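Local coordinates for protein tRNA endonuclease VMS1 (Saccharomyces cerevisiae, PDB 5WHG) that cleaves polypeptidyl-tRNAs downstream of ribosome-associated quality control, freeing unfinished polypeptides for degradation, and is modelled here as its zinc-finger and VLRF1 portion, at residues K73-G78 and N203-S208; A209-G214 and K301-Y306; H217-I222 and L352-A357; I325-D328 and N333-D336. All coordinates share one frame; numbering follows the deposited sequence.

Interactions 2 and 3 are buried and use neighbouring antiparallel strands of the mixed sheet, 207-214 and 217-224; backbone bonds such as Leu-210 O to Ala-221 N, 2.8 Å, tie them together. Interaction 2 pairs aromatic rings, whereas interaction 3 fits a leucine methyl against bare backbone and alanines. Interaction 1, partly buried, holds the start of strand 207-214 to helix 66-76, which carries the zinc ligand His-68, and mixes an amide and selenium with aliphatic groups. Interaction 4 lies at the surface, in a single loop, with thin contacts between a threonine and a lysine. It is linked to the core through Phe-326, which packs on Phe-211 of interaction 2 and Phe-218 of interaction 3.

Interaction 1. Residues K73-G78 and N203-S208; sequences KRNLRG and NPMAIS
Met-205, modelled as selenomethionine, reaches out from the third position of the type I turn Asn-203 to Ala-206 and ends against Asn-75 on the helix. Its CB starts the contact, 3.8 Å from Leu-76 CD2, where the two side chains run past each other in opposite directions. Further out the selenium comes 3.3 Å from Asn-75 ND2 and 3.9 Å from Asn-75 CB. A bend at chi3 (-60°) then turns the terminal CE back so that it too touches the amide nitrogen. Asn-75 and Met-205 cross at about a right angle, and the meeting is one of contact, with no hydrogen bond. If Asn-75 were an alanine, the amide lying across the selenium and CE would be gone, and the end of Met-205 would probably be freer to turn. Beside this, Leu-76 and Ile-207 meet tip to tip, CD1 of Leu-76 being 3.7 Å from CG2 of Ile-207. Val-48, set between zinc ligands Cys-46 and Cys-49, touches both Asn-75 and Met-205. Helix 66-76, which carries the zinc ligand His-68, is thus laid against the start of strand 207-214, with Tyr-306 of helix 304-308 and Leu-249 of strand 247-255 packing on both Leu-76 and Ile-207.

Interaction 2. Residues A209-G214 and K301-Y306; sequences ALFMVG and KDWEPY
Trp-303, whose indole meets Phe-211, sits between two helices, where Glu-304 N bonds to Lys-301 O, 3.1 Å long, and its CB points toward the strand. It is the first residue to leave the helix ending at Asp-302 and also the N-cap of the next one. No polar bond crosses the contact itself. Instead the CE1 and CZ atoms of Phe-211 run beside the CE3 and CZ3 atoms of Trp-303: CE1 is 3.7 Å from CZ3 and CZ is 3.8 Å from CE3. Neither ring covers the other. The centroids of the phenyl and the six-membered indole ring stand 6.0 Å apart, with the planes inclined at 33°. Phe-211 has its CG anti to its own carbonyl carbon (chi1 -68°), which carries the ring out from the strand to the indole. A leucine in place of Phe-211 would probably leave a gap beside CE3 and CZ3 of Trp-303 and let the indole shift. Ile-313 of strand 313-316 and Ile-222 of strand 217-224 touch Phe-211 and Trp-303 respectively, so the pair ties the junction of helices 292-302 and 304-308 to the sheet, whereas Met-212, next along the strand, packs on helix 351-362.

Interaction 3. Residues H217-I222 and L352-A357; sequences HFAGAI and LELKKA
Leu-354 sets its CD1 methyl over the flat peptide groups that follow Ala-219 and Gly-220. Leu-354 CD1 lies almost squarely above the peptide plane at Gly-220 C, 3.4 Å away, and 3.5 Å from Ala-219 C. Flanking it along the strand are two alanine methyls: Ala-219 CB is 3.7 Å and Ala-221 CB 3.8 Å from Leu-354 CD1. Leu-354 CD2 takes a lesser share, reaching 3.9 Å from Ala-219 O. With CG of the leucine anti to the carbonyl carbon, this torsion (chi1 -68°) carries the branch to the strand, where CD1 comes down between the alanine methyls. Gly-220 leaves the backbone bare there, and on the strand's other side it makes room for a ring: a CB at this position would collide with CZ of Phe-218, whose own ring stacks on Phe-254. No hydrogen bond is made: the leucine offers only methyls, to alanine methyls and to the faces of peptide groups. Phe-248 of strand 247-255 and Met-212 of strand 207-214 also touch Leu-354, so the helix rests on three adjacent strands. Small residues let the short helix and strand axes approach to 8.6 Å, with their directions 54° apart. A helix laid over one face of a mixed sheet, while helices 292-302 and 304-308 cover the other, makes a layered alpha/beta sandwich, consistent with the release-factor-like VLRF1 domain.

Interaction 4. Residues I325-D328 and N333-D336; sequences IFTD and NKGD
Thr-327 and Lys-334 bring their backbones together where the loop between helix 320-323 and strand 339-340 doubles back on itself, their CA atoms 5.3 Å apart. Only four residues separate the two segments, and neither forms a regular helix or strand. Asn-333 and Lys-334 are extended, after which Gly-335 turns the chain with a positive phi of 66°. Despite the short separation, no hydrogen bond joins 325-328 to 333-336.

The threonine does most of the touching. Its methyl CG2 faces the backbone, 3.9 Å from Lys-334 CA and 4.2 Å from the carbonyl carbon of Asn-333. The hydroxyl of Thr-327 stands between its backbone N and carbonyl carbon (chi1 58°), which places OG1 beside the lysine side chain, 3.9 Å from Lys-334 CG. CB of Thr-327 lies 4.0 Å from CB of Lys-334, the two side chains meeting at a slant. The lysine chain beyond CG is extended and draws away from the threonine, so only the aliphatic root of the chain is used.

Firmer bonds lie around the contact. Asp-328 forms a salt bridge with Lys-293, Asp-336 another with Arg-338, while Ile-325 and Phe-326 pack on helix 292-302.

What joins the two limbs is a threonine methyl and hydroxyl resting on the root of a lysine and the backbone before it, in van der Waals contact at the surface, with neither an ion pair nor a polar bond between them. Such a meeting has little directional grip, and the course of this loop probably depends more on the bond from Asp-328 to Lys-293 and on the buried Ile-325 and Phe-326 than on the threonine-lysine touch.

Interaction 1. Residues K73-G78 and N203-S208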
loop_
_atom_site.group_PDB
_atom_site.type_symbol
_atom_site.label_atom_id
_atom_site.label_comp_id
_atom_site.label_asym_id
_atom_site.label_seq_id
_atom_site.Cartn_x
_atom_site.Cartn_y
_atom_site.Cartn_z
ATOM N N LYS A 73 5.527 14.019 -5.422
ATOM C CA LYS A 73 5.850 14.316 -4.033
ATOM C C LYS A 73 5.403 15.728 -3.659
ATOM O O LYS A 73 4.702 15.925 -2.662
ATOM C CB LYS A 73 7.354 14.139 -3.825
ATOM C CG LYS A 73 7.776 13.485 -2.538
ATOM C CD LYS A 73 9.150 12.882 -2.731
ATOM C CE LYS A 73 9.683 12.278 -1.454
ATOM N NZ LYS A 73 11.171 12.098 -1.530
ATOM N N ARG A 74 5.774 16.723 -4.472
ATOM C CA ARG A 74 5.395 18.099 -4.166
ATOM C C ARG A 74 3.885 18.243 -4.018
ATOM O O ARG A 74 3.409 18.947 -3.124
ATOM C CB ARG A 74 5.912 19.056 -5.242
ATOM C CG ARG A 74 4.872 20.087 -5.639
ATOM C CD ARG A 74 5.438 21.375 -6.159
ATOM N NE ARG A 74 4.338 22.237 -6.574
ATOM C CZ ARG A 74 4.502 23.458 -7.058
ATOM N NH1 ARG A 74 5.723 23.952 -7.176
ATOM N NH2 ARG A 74 3.449 24.181 -7.420
ATOM N N ASN A 75 3.113 17.581 -4.877
ATOM C CA ASN A 75 1.677 17.826 -4.875
ATOM C C ASN A 75 0.974 17.022 -3.789
ATOM O O ASN A 75 0.044 17.527 -3.152
ATOM C CB ASN A 75 1.083 17.523 -6.250
ATOM C CG ASN A 75 -0.352 18.001 -6.375
ATOM O OD1 ASN A 75 -0.769 18.952 -5.703
ATOM N ND2 ASN A 75 -1.119 17.343 -7.229
ATOM N N LEU A 76 1.398 15.772 -3.566
ATOM C CA LEU A 76 0.899 15.018 -2.418
ATOM C C LEU A 76 1.148 15.770 -1.121
ATOM O O LEU A 76 0.257 15.866 -0.275
ATOM C CB LEU A 76 1.561 13.647 -2.356
ATOM C CG LEU A 76 1.149 12.637 -3.417
ATOM C CD1 LEU A 76 2.090 11.456 -3.380
ATOM C CD2 LEU A 76 -0.272 12.203 -3.161
ATOM N N ARG A 77 2.353 16.322 -0.957
ATOM C CA ARG A 77 2.771 17.071 0.224
ATOM C C ARG A 77 2.155 18.468 0.285
ATOM O O ARG A 77 2.433 19.209 1.234
ATOM C CB ARG A 77 4.311 17.148 0.263
ATOM C CG ARG A 77 4.922 17.401 1.642
ATOM C CD ARG A 77 6.436 17.212 1.666
ATOM N NE ARG A 77 7.007 17.670 2.937
ATOM C CZ ARG A 77 7.217 16.898 4.010
ATOM N NH1 ARG A 77 6.914 15.605 3.991
ATOM N NH2 ARG A 77 7.739 17.422 5.114
ATOM N N GLY A 78 1.315 18.837 -0.678
ATOM C CA GLY A 78 0.664 20.136 -0.660
ATOM C C GLY A 78 0.938 20.998 -1.885
ATOM O O GLY A 78 1.793 21.890 -1.871
ATOM N N ASN A 203 -4.598 7.806 -12.257
ATOM C CA ASN A 203 -4.368 7.763 -10.814
ATOM C C ASN A 203 -2.871 7.724 -10.529
ATOM O O ASN A 203 -2.350 6.769 -9.940
ATOM C CB ASN A 203 -5.092 6.579 -10.180
ATOM C CG ASN A 203 -5.551 6.888 -8.775
ATOM O OD1 ASN A 203 -5.723 8.060 -8.414
ATOM N ND2 ASN A 203 -5.738 5.849 -7.963
ATOM N N PRO A 204 -2.144 8.775 -10.913
ATOM C CA PRO A 204 -0.686 8.742 -10.768
ATOM C C PRO A 204 -0.209 9.026 -9.358
ATOM O O PRO A 204 0.963 8.764 -9.059
ATOM C CB PRO A 204 -0.209 9.837 -11.743
ATOM C CG PRO A 204 -1.479 10.579 -12.200
ATOM C CD PRO A 204 -2.613 10.100 -11.350
HETATM N N MSE A 205 -1.059 9.564 -8.495
HETATM C CA MSE A 205 -0.649 9.878 -7.133
HETATM C C MSE A 205 -1.290 8.915 -6.146
HETATM O O MSE A 205 -1.415 9.212 -4.950
HETATM C CB MSE A 205 -1.016 11.317 -6.774
HETATM C CG MSE A 205 -0.700 12.313 -7.865
HETATM SE SE MSE A 205 -0.504 14.096 -7.132
HETATM C CE MSE A 205 -2.284 14.358 -6.347
ATOM N N ALA A 206 -1.726 7.770 -6.660
ATOM C CA ALA A 206 -2.145 6.682 -5.795
ATOM C C ALA A 206 -1.031 6.360 -4.814
ATOM O O ALA A 206 0.101 6.077 -5.226
ATOM C CB ALA A 206 -2.494 5.453 -6.637
ATOM N N ILE A 207 -1.338 6.445 -3.513
ATOM C CA ILE A 207 -0.410 6.029 -2.465
ATOM C C ILE A 207 -1.169 5.263 -1.391
ATOM O O ILE A 207 -2.379 5.432 -1.208
ATOM C CB ILE A 207 0.338 7.213 -1.802
ATOM C CG1 ILE A 207 -0.673 8.188 -1.175
ATOM C CG2 ILE A 207 1.328 7.857 -2.784
ATOM C CD1 ILE A 207 -0.040 9.391 -0.515
ATOM N N SER A 208 -0.423 4.424 -0.663
ATOM C CA SER A 208 -0.896 3.765 0.547
ATOM C C SER A 208 0.155 3.944 1.631
ATOM O O SER A 208 1.328 4.216 1.339
ATOM C CB SER A 208 -1.174 2.270 0.314
ATOM O OG SER A 208 -2.228 2.077 -0.617
#

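Interaction 2. Residues A209-G214 and K301-Y306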
loop_
_atom_site.group_PDB
_atom_site.type_symbol
_atom_site.label_atom_id
_atom_site.label_comp_id
_atom_site.label_asym_id
_atom_site.label_seq_id
_atom_site.Cartn_x
_atom_site.Cartn_y
_atom_site.Cartn_z
ATOM N N ALA A 209 -0.259 3.790 2.889
ATOM C CA ALA A 209 0.685 3.864 4.002
ATOM C C ALA A 209 0.928 2.477 4.610
ATOM O O ALA A 209 0.075 1.594 4.534
ATOM C CB ALA A 209 0.187 4.855 5.069
ATOM N N LEU A 210 2.114 2.279 5.192
ATOM C CA LEU A 210 2.471 1.011 5.830
ATOM C C LEU A 210 3.175 1.276 7.158
ATOM O O LEU A 210 4.157 2.023 7.209
ATOM C CB LEU A 210 3.371 0.161 4.927
ATOM C CG LEU A 210 3.001 -0.035 3.446
ATOM C CD1 LEU A 210 4.171 -0.668 2.672
ATOM C CD2 LEU A 210 1.815 -0.916 3.306
ATOM N N PHE A 211 2.676 0.650 8.223
ATOM C CA PHE A 211 3.155 0.843 9.586
ATOM C C PHE A 211 3.219 -0.501 10.303
ATOM O O PHE A 211 2.241 -1.255 10.302
ATOM C CB PHE A 211 2.236 1.813 10.345
ATOM C CG PHE A 211 2.289 3.232 9.819
ATOM C CD1 PHE A 211 3.432 4.016 10.013
ATOM C CD2 PHE A 211 1.215 3.781 9.128
ATOM C CE1 PHE A 211 3.502 5.317 9.533
ATOM C CE2 PHE A 211 1.269 5.094 8.645
ATOM C CZ PHE A 211 2.415 5.866 8.842
HETATM N N MSE A 212 4.374 -0.804 10.894
HETATM C CA MSE A 212 4.498 -1.898 11.835
HETATM C C MSE A 212 5.225 -1.449 13.094
HETATM O O MSE A 212 6.251 -0.789 13.012
HETATM C CB MSE A 212 5.266 -3.062 11.231
HETATM C CG MSE A 212 4.735 -3.599 9.942
HETATM SE SE MSE A 212 6.043 -4.859 9.212
HETATM C CE MSE A 212 5.315 -5.051 7.415
ATOM N N VAL A 213 4.715 -1.828 14.262
ATOM C CA VAL A 213 5.356 -1.520 15.535
ATOM C C VAL A 213 5.330 -2.785 16.368
ATOM O O VAL A 213 4.419 -3.608 16.249
ATOM C CB VAL A 213 4.670 -0.345 16.287
ATOM C CG1 VAL A 213 3.263 -0.701 16.669
ATOM C CG2 VAL A 213 5.435 0.050 17.524
ATOM N N GLY A 214 6.352 -2.957 17.193
ATOM C CA GLY A 214 6.340 -4.072 18.113
ATOM C C GLY A 214 7.683 -4.302 18.760
ATOM O O GLY A 214 8.724 -4.244 18.094
ATOM N N LYS A 301 2.128 13.125 12.200
ATOM C CA LYS A 301 1.985 14.543 11.877
ATOM C C LYS A 301 2.882 14.921 10.705
ATOM O O LYS A 301 2.444 15.588 9.762
ATOM C CB LYS A 301 2.289 15.407 13.108
ATOM C CG LYS A 301 2.340 16.925 12.845
ATOM C CD LYS A 301 0.983 17.635 12.972
ATOM C CE LYS A 301 0.619 17.852 14.427
ATOM N NZ LYS A 301 -0.719 18.531 14.595
ATOM N N ASP A 302 4.121 14.448 10.709
ATOM C CA ASP A 302 5.021 14.794 9.617
ATOM C C ASP A 302 4.475 14.348 8.257
ATOM O O ASP A 302 4.702 15.024 7.246
ATOM C CB ASP A 302 6.388 14.188 9.898
ATOM C CG ASP A 302 7.494 14.939 9.235
ATOM O OD1 ASP A 302 7.243 15.522 8.152
ATOM O OD2 ASP A 302 8.614 14.933 9.798
ATOM N N TRP A 303 3.732 13.241 8.213
ATOM C CA TRP A 303 3.226 12.689 6.965
ATOM C C TRP A 303 1.749 12.973 6.759
ATOM O O TRP A 303 1.143 12.418 5.840
ATOM C CB TRP A 303 3.472 11.177 6.901
ATOM C CG TRP A 303 4.897 10.789 6.766
ATOM C CD1 TRP A 303 5.963 11.615 6.537
ATOM C CD2 TRP A 303 5.430 9.466 6.882
ATOM N NE1 TRP A 303 7.138 10.876 6.480
ATOM C CE2 TRP A 303 6.836 9.558 6.699
ATOM C CE3 TRP A 303 4.862 8.212 7.121
ATOM C CZ2 TRP A 303 7.669 8.439 6.733
ATOM C CZ3 TRP A 303 5.695 7.091 7.140
ATOM C CH2 TRP A 303 7.083 7.213 6.949
ATOM N N GLU A 304 1.165 13.830 7.586
ATOM C CA GLU A 304 -0.261 14.149 7.506
ATOM C C GLU A 304 -0.766 14.430 6.091
ATOM O O GLU A 304 -1.839 13.911 5.737
ATOM C CB GLU A 304 -0.517 15.317 8.473
ATOM C CG GLU A 304 -1.929 15.920 8.504
ATOM C CD GLU A 304 -2.076 16.955 9.638
ATOM O OE1 GLU A 304 -3.075 16.898 10.392
ATOM O OE2 GLU A 304 -1.170 17.810 9.795
ATOM N N PRO A 305 -0.085 15.221 5.244
ATOM C CA PRO A 305 -0.633 15.435 3.888
ATOM C C PRO A 305 -0.723 14.152 3.090
ATOM O O PRO A 305 -1.725 13.929 2.397
ATOM C CB PRO A 305 0.353 16.429 3.253
ATOM C CG PRO A 305 1.045 17.076 4.395
ATOM C CD PRO A 305 1.099 16.068 5.494
ATOM N N TYR A 306 0.317 13.309 3.175
ATOM C CA TYR A 306 0.291 11.969 2.574
ATOM C C TYR A 306 -0.852 11.111 3.114
ATOM O O TYR A 306 -1.544 10.439 2.338
ATOM C CB TYR A 306 1.605 11.238 2.842
ATOM C CG TYR A 306 2.834 11.781 2.182
ATOM C CD1 TYR A 306 2.960 11.778 0.803
ATOM C CD2 TYR A 306 3.895 12.243 2.935
ATOM C CE1 TYR A 306 4.090 12.242 0.190
ATOM C CE2 TYR A 306 5.040 12.699 2.327
ATOM C CZ TYR A 306 5.127 12.700 0.950
ATOM O OH TYR A 306 6.265 13.145 0.322
#

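Interaction 3. Residues H217-I222 and L352-A357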
loop_
_atom_site.group_PDB
_atom_site.type_symbol
_atom_site.label_atom_id
_atom_site.label_comp_id
_atom_site.label_asym_id
_atom_site.label_seq_id
_atom_site.Cartn_x
_atom_site.Cartn_y
_atom_site.Cartn_z
ATOM N N HIS A 217 10.365 -1.565 18.349
ATOM C CA HIS A 217 10.731 -1.240 16.975
ATOM C C HIS A 217 9.550 -0.641 16.228
ATOM O O HIS A 217 8.396 -1.060 16.403
ATOM C CB HIS A 217 11.213 -2.475 16.202
ATOM C CG HIS A 217 12.389 -3.163 16.816
ATOM N ND1 HIS A 217 13.688 -2.738 16.620
ATOM C CD2 HIS A 217 12.466 -4.259 17.612
ATOM C CE1 HIS A 217 14.511 -3.534 17.281
ATOM N NE2 HIS A 217 13.796 -4.466 17.887
ATOM N N PHE A 218 9.861 0.314 15.358
ATOM C CA PHE A 218 8.897 0.919 14.456
ATOM C C PHE A 218 9.499 0.950 13.061
ATOM O O PHE A 218 10.708 1.148 12.907
ATOM C CB PHE A 218 8.541 2.340 14.915
ATOM C CG PHE A 218 7.737 3.107 13.927
ATOM C CD1 PHE A 218 6.344 2.946 13.864
ATOM C CD2 PHE A 218 8.353 3.997 13.049
ATOM C CE1 PHE A 218 5.572 3.677 12.940
ATOM C CE2 PHE A 218 7.584 4.731 12.112
ATOM C CZ PHE A 218 6.190 4.567 12.062
ATOM N N ALA A 219 8.655 0.722 12.057
ATOM C CA ALA A 219 8.941 1.040 10.660
ATOM C C ALA A 219 7.660 1.544 9.999
ATOM O O ALA A 219 6.611 0.903 10.101
ATOM C CB ALA A 219 9.480 -0.169 9.901
ATOM N N GLY A 220 7.744 2.698 9.337
ATOM C CA GLY A 220 6.641 3.204 8.553
ATOM C C GLY A 220 7.121 3.631 7.179
ATOM O O GLY A 220 8.301 3.926 6.974
ATOM N N ALA A 221 6.183 3.641 6.226
ATOM C CA ALA A 221 6.491 4.128 4.886
ATOM C C ALA A 221 5.226 4.631 4.201
ATOM O O ALA A 221 4.120 4.173 4.499
ATOM C CB ALA A 221 7.164 3.038 4.052
ATOM N N ILE A 222 5.397 5.599 3.299
ATOM C CA ILE A 222 4.375 5.993 2.328
ATOM C C ILE A 222 4.794 5.387 0.988
ATOM O O ILE A 222 5.840 5.746 0.436
ATOM C CB ILE A 222 4.225 7.521 2.229
ATOM C CG1 ILE A 222 3.846 8.158 3.580
ATOM C CG2 ILE A 222 3.201 7.890 1.173
ATOM C CD1 ILE A 222 2.530 7.654 4.200
ATOM N N LEU A 352 12.812 -3.193 4.965
ATOM C CA LEU A 352 12.724 -4.297 4.025
ATOM C C LEU A 352 11.460 -5.111 4.283
ATOM O O LEU A 352 10.797 -5.554 3.339
ATOM C CB LEU A 352 13.986 -5.159 4.098
ATOM C CG LEU A 352 13.956 -6.325 3.106
ATOM C CD1 LEU A 352 14.532 -5.969 1.716
ATOM C CD2 LEU A 352 14.631 -7.532 3.702
ATOM N N GLU A 353 11.071 -5.256 5.553
ATOM C CA GLU A 353 9.839 -5.976 5.870
ATOM C C GLU A 353 8.596 -5.230 5.377
ATOM O O GLU A 353 7.616 -5.865 4.976
ATOM C CB GLU A 353 9.758 -6.230 7.379
ATOM C CG GLU A 353 8.468 -6.898 7.842
ATOM C CD GLU A 353 8.190 -8.250 7.169
ATOM O OE1 GLU A 353 9.042 -9.169 7.264
ATOM O OE2 GLU A 353 7.102 -8.385 6.551
ATOM N N LEU A 354 8.612 -3.896 5.406
ATOM C CA LEU A 354 7.537 -3.122 4.794
ATOM C C LEU A 354 7.433 -3.408 3.292
ATOM O O LEU A 354 6.325 -3.483 2.738
ATOM C CB LEU A 354 7.770 -1.630 5.061
ATOM C CG LEU A 354 7.629 -1.168 6.525
ATOM C CD1 LEU A 354 7.771 0.327 6.668
ATOM C CD2 LEU A 354 6.302 -1.615 7.147
ATOM N N LYS A 355 8.580 -3.586 2.618
ATOM C CA LYS A 355 8.563 -3.905 1.192
ATOM C C LYS A 355 8.079 -5.334 0.946
ATOM O O LYS A 355 7.376 -5.598 -0.039
ATOM C CB LYS A 355 9.953 -3.718 0.585
ATOM C CG LYS A 355 10.571 -2.341 0.715
ATOM C CD LYS A 355 11.785 -2.231 -0.212
ATOM C CE LYS A 355 12.308 -0.798 -0.299
ATOM N NZ LYS A 355 13.299 -0.653 -1.404
ATOM N N LYS A 356 8.485 -6.276 1.805
ATOM C CA LYS A 356 7.959 -7.636 1.719
ATOM C C LYS A 356 6.444 -7.609 1.799
ATOM O O LYS A 356 5.749 -8.173 0.945
ATOM C CB LYS A 356 8.559 -8.512 2.837
ATOM C CG LYS A 356 8.091 -10.004 2.889
ATOM C CD LYS A 356 6.826 -10.241 3.771
ATOM C CE LYS A 356 6.062 -11.524 3.383
ATOM N NZ LYS A 356 4.786 -11.720 4.135
ATOM N N ALA A 357 5.916 -6.930 2.818
ATOM C CA ALA A 357 4.475 -6.815 2.982
ATOM C C ALA A 357 3.829 -6.210 1.747
ATOM O O ALA A 357 2.805 -6.707 1.269
ATOM C CB ALA A 357 4.167 -5.981 4.220
#

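Interaction 4. Residues I325-D328 and N333-D336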
loop_
_atom_site.group_PDB
_atom_site.type_symbol
_atom_site.label_atom_id
_atom_site.label_comp_id
_atom_site.label_asym_id
_atom_site.label_seq_id
_atom_site.Cartn_x
_atom_site.Cartn_y
_atom_site.Cartn_z
ATOM N N ILE A 325 -1.398 3.677 19.700
ATOM C CA ILE A 325 -0.460 4.747 19.357
ATOM C C ILE A 325 -0.899 5.475 18.095
ATOM O O ILE A 325 -0.609 6.667 17.922
ATOM C CB ILE A 325 0.971 4.196 19.193
ATOM C CG1 ILE A 325 1.458 3.531 20.477
ATOM C CG2 ILE A 325 1.946 5.304 18.787
ATOM C CD1 ILE A 325 2.841 2.962 20.344
ATOM N N PHE A 326 -1.612 4.797 17.203
ATOM C CA PHE A 326 -1.892 5.379 15.901
ATOM C C PHE A 326 -3.165 6.212 15.868
ATOM O O PHE A 326 -3.385 6.929 14.878
ATOM C CB PHE A 326 -1.947 4.268 14.843
ATOM C CG PHE A 326 -0.627 3.615 14.616
ATOM C CD1 PHE A 326 -0.204 2.567 15.433
ATOM C CD2 PHE A 326 0.215 4.070 13.616
ATOM C CE1 PHE A 326 1.043 1.965 15.259
ATOM C CE2 PHE A 326 1.457 3.465 13.418
ATOM C CZ PHE A 326 1.868 2.408 14.252
ATOM N N THR A 327 -3.990 6.150 16.920
ATOM C CA THR A 327 -5.281 6.840 16.957
ATOM C C THR A 327 -5.513 7.671 18.204
ATOM O O THR A 327 -6.433 8.497 18.205
ATOM C CB THR A 327 -6.436 5.839 16.850
ATOM O OG1 THR A 327 -6.345 4.895 17.934
ATOM C CG2 THR A 327 -6.405 5.131 15.489
ATOM N N ASP A 328 -4.746 7.459 19.269
ATOM C CA ASP A 328 -4.849 8.245 20.488
ATOM C C ASP A 328 -4.340 9.660 20.231
ATOM O O ASP A 328 -3.142 9.917 20.347
ATOM C CB ASP A 328 -4.062 7.537 21.597
ATOM C CG ASP A 328 -3.976 8.326 22.888
ATOM O OD1 ASP A 328 -4.497 9.459 22.992
ATOM O OD2 ASP A 328 -3.360 7.782 23.825
ATOM N N ASN A 333 -7.950 9.207 12.759
ATOM C CA ASN A 333 -9.101 9.029 13.625
ATOM C C ASN A 333 -9.422 7.551 13.754
ATOM O O ASN A 333 -9.316 6.789 12.784
ATOM C CB ASN A 333 -10.302 9.803 13.096
ATOM C CG ASN A 333 -9.970 11.263 12.852
ATOM O OD1 ASN A 333 -10.138 11.775 11.738
ATOM N ND2 ASN A 333 -9.454 11.937 13.890
ATOM N N LYS A 334 -9.772 7.148 14.972
ATOM C CA LYS A 334 -10.217 5.785 15.201
ATOM C C LYS A 334 -11.502 5.541 14.411
ATOM O O LYS A 334 -12.326 6.444 14.221
ATOM C CB LYS A 334 -10.428 5.539 16.698
ATOM C CG LYS A 334 -10.081 4.125 17.152
ATOM C CD LYS A 334 -10.869 3.723 18.407
ATOM C CE LYS A 334 -11.128 2.210 18.450
ATOM N NZ LYS A 334 -12.232 1.835 19.388
ATOM N N GLY A 335 -11.658 4.320 13.920
ATOM C CA GLY A 335 -12.752 4.095 12.998
ATOM C C GLY A 335 -12.587 4.849 11.695
ATOM O O GLY A 335 -13.539 5.487 11.225
ATOM N N ASP A 336 -11.384 4.836 11.131
ATOM C CA ASP A 336 -11.133 5.291 9.770
ATOM C C ASP A 336 -11.037 4.028 8.920
ATOM O O ASP A 336 -10.065 3.268 9.035
ATOM C CB ASP A 336 -9.862 6.147 9.722
ATOM C CG ASP A 336 -9.447 6.576 8.294
ATOM O OD1 ASP A 336 -9.573 5.799 7.318
ATOM O OD2 ASP A 336 -8.931 7.704 8.160
#